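Local coordinates for beta-fructofuranosidase, insoluble isoenzyme CWINV1 (Arabidopsis thaliana, PDB 2OXB), which hydrolyses sucrose and 1-kestose, and less readily neokestose and levan, as a cell-wall invertase of glycoside hydrolase family 32, at residues A[342-347]-A[360-365]. The protein carries 1 engineered substitution. Sequence-based numbering, arbitrary orientation.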
loop_
_atom_site.group_PDB
_atom_site.type_symbol
_atom_site.label_atom_id
_atom_site.label_comp_id
_atom_site.label_asym_id
_atom_site.label_seq_id
_atom_site.Cartn_x
_atom_site.Cartn_y
_atom_site.Cartn_z
ATOM N N GLN A 342 4.960 -20.233 20.228
ATOM C CA GLN A 342 6.256 -19.991 20.837
ATOM C C GLN A 342 6.546 -18.500 20.982
ATOM O O GLN A 342 5.630 -17.697 21.153
ATOM C CB GLN A 342 7.364 -20.679 20.040
ATOM C CG GLN A 342 8.024 -21.788 20.832
ATOM C CD GLN A 342 8.558 -21.295 22.169
ATOM O OE1 GLN A 342 9.653 -20.741 22.246
ATOM N NE2 GLN A 342 7.771 -21.472 23.228
ATOM N N VAL A 343 7.822 -18.134 20.921
ATOM C CA VAL A 343 8.232 -16.742 21.061
ATOM C C VAL A 343 9.742 -16.606 21.201
ATOM O O VAL A 343 10.318 -16.984 22.227
ATOM C CB VAL A 343 7.601 -16.089 22.295
ATOM C CG1 VAL A 343 7.820 -16.980 23.520
ATOM C CG2 VAL A 343 8.217 -14.713 22.519
ATOM N N LYS A 344 10.375 -16.053 20.172
ATOM C CA LYS A 344 11.815 -15.859 20.181
ATOM C C LYS A 344 12.067 -14.478 20.765
ATOM O O LYS A 344 11.543 -13.480 20.273
ATOM C CB LYS A 344 12.360 -15.956 18.756
ATOM C CG LYS A 344 13.835 -16.316 18.670
ATOM C CD LYS A 344 14.725 -15.230 19.260
ATOM C CE LYS A 344 16.167 -15.691 19.326
ATOM N NZ LYS A 344 16.300 -16.868 20.202
ATOM N N ASN A 345 12.852 -14.429 21.833
ATOM C CA ASN A 345 13.158 -13.167 22.483
ATOM C C ASN A 345 14.643 -12.919 22.612
ATOM O O ASN A 345 15.454 -13.844 22.590
ATOM C CB ASN A 345 12.557 -13.120 23.877
ATOM C CG ASN A 345 12.965 -11.885 24.634
ATOM O OD1 ASN A 345 12.319 -10.838 24.546
ATOM N ND2 ASN A 345 14.063 -11.989 25.370
ATOM N N LEU A 346 14.978 -11.647 22.771
ATOM C CA LEU A 346 16.351 -11.208 22.922
ATOM C C LEU A 346 16.285 -9.809 23.500
ATOM O O LEU A 346 15.776 -8.881 22.864
ATOM C CB LEU A 346 17.059 -11.193 21.565
ATOM C CG LEU A 346 17.336 -12.555 20.926
ATOM C CD1 LEU A 346 17.455 -12.398 19.432
ATOM C CD2 LEU A 346 18.589 -13.162 21.518
ATOM N N ARG A 347 16.774 -9.656 24.721
ATOM C CA ARG A 347 16.747 -8.347 25.335
ATOM C C ARG A 347 18.099 -7.912 25.858
ATOM O O ARG A 347 18.942 -8.738 26.206
ATOM C CB ARG A 347 15.720 -8.315 26.456
ATOM C CG ARG A 347 15.814 -9.453 27.432
ATOM C CD ARG A 347 14.813 -9.198 28.525
ATOM N NE ARG A 347 13.492 -8.970 27.952
ATOM C CZ ARG A 347 12.459 -8.487 28.630
ATOM N NH1 ARG A 347 12.589 -8.172 29.915
ATOM N NH2 ARG A 347 11.291 -8.336 28.024
ATOM N N TYR A 360 17.864 -17.400 16.251
ATOM C CA TYR A 360 17.716 -18.839 15.966
ATOM C C TYR A 360 16.335 -19.501 15.734
ATOM O O TYR A 360 15.830 -19.526 14.602
ATOM C CB TYR A 360 18.475 -19.648 17.036
ATOM C CG TYR A 360 19.998 -19.531 16.976
ATOM C CD1 TYR A 360 20.707 -18.917 18.004
ATOM C CD2 TYR A 360 20.729 -20.071 15.907
ATOM C CE1 TYR A 360 22.101 -18.843 17.978
ATOM C CE2 TYR A 360 22.130 -20.004 15.870
ATOM C CZ TYR A 360 22.811 -19.388 16.913
ATOM O OH TYR A 360 24.195 -19.320 16.918
ATOM N N GLY A 361 15.758 -20.062 16.800
ATOM C CA GLY A 361 14.484 -20.769 16.716
ATOM C C GLY A 361 13.256 -20.076 16.141
ATOM O O GLY A 361 12.303 -19.764 16.869
ATOM N N VAL A 362 13.255 -19.867 14.829
ATOM C CA VAL A 362 12.136 -19.204 14.159
ATOM C C VAL A 362 12.149 -19.467 12.659
ATOM O O VAL A 362 13.214 -19.587 12.047
ATOM C CB VAL A 362 12.169 -17.662 14.370
ATOM C CG1 VAL A 362 11.647 -17.315 15.746
ATOM C CG2 VAL A 362 13.598 -17.132 14.190
ATOM N N THR A 363 10.963 -19.572 12.070
ATOM C CA THR A 363 10.878 -19.787 10.635
ATOM C C THR A 363 11.356 -18.483 9.994
ATOM O O THR A 363 10.556 -17.623 9.631
ATOM C CB THR A 363 9.424 -20.142 10.178
ATOM O OG1 THR A 363 8.468 -19.374 10.919
ATOM C CG2 THR A 363 9.150 -21.623 10.386
ATOM N N ALA A 364 12.677 -18.348 9.886
ATOM C CA ALA A 364 13.299 -17.158 9.329
ATOM C C ALA A 364 12.654 -16.666 8.012
ATOM O O ALA A 364 12.708 -15.466 7.697
ATOM C CB ALA A 364 14.803 -17.400 9.148
ATOM N N ALA A 365 12.020 -17.578 7.277
ATOM C CA ALA A 365 11.365 -17.259 6.001
ATOM C C ALA A 365 9.857 -16.990 6.075
ATOM O O ALA A 365 9.214 -16.815 5.039
ATOM C CB ALA A 365 11.617 -18.400 4.984
#
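Lys344 lays the aliphatic part of its side chain over Val362 and the backbone of Tyr360 and Gly361. The contact lies at the surface of the C-terminal beta-sandwich of this family 32 enzyme, far from the active site and the substrate-binding residues. Lys344 lies on strand 344-351, an outermost strand of its six-stranded antiparallel sheet. Val362 sits in the loop that leads from strand 355-359, in the other sheet, to strand 367-374, back in the sheet of Lys344. The contact therefore joins the loop that crosses between the sheets to the edge strand of one of them. The two side chains meet at about a right angle. Val362 CG1 is 3.4 Å from Lys344 CB and 3.8 Å from Lys344 CG. No hydrogen bond joins the two segments, so the contact is van der Waals packing. Ala528 of the neighbouring strand 521-530 touches both side chains, and its backbone is hydrogen-bonded to that of Lys344. Val359 packs on Lys344 as well. Lys344 CG lies roughly anti to the backbone N (chi1 -157°), and the chain bends at chi2 (-65°) and again at chi4. This course takes it past the loop backbone, where Lys344 CG is 4.2 Å from Gly361 O and Lys344 CE reaches 3.9 Å from Tyr360 N.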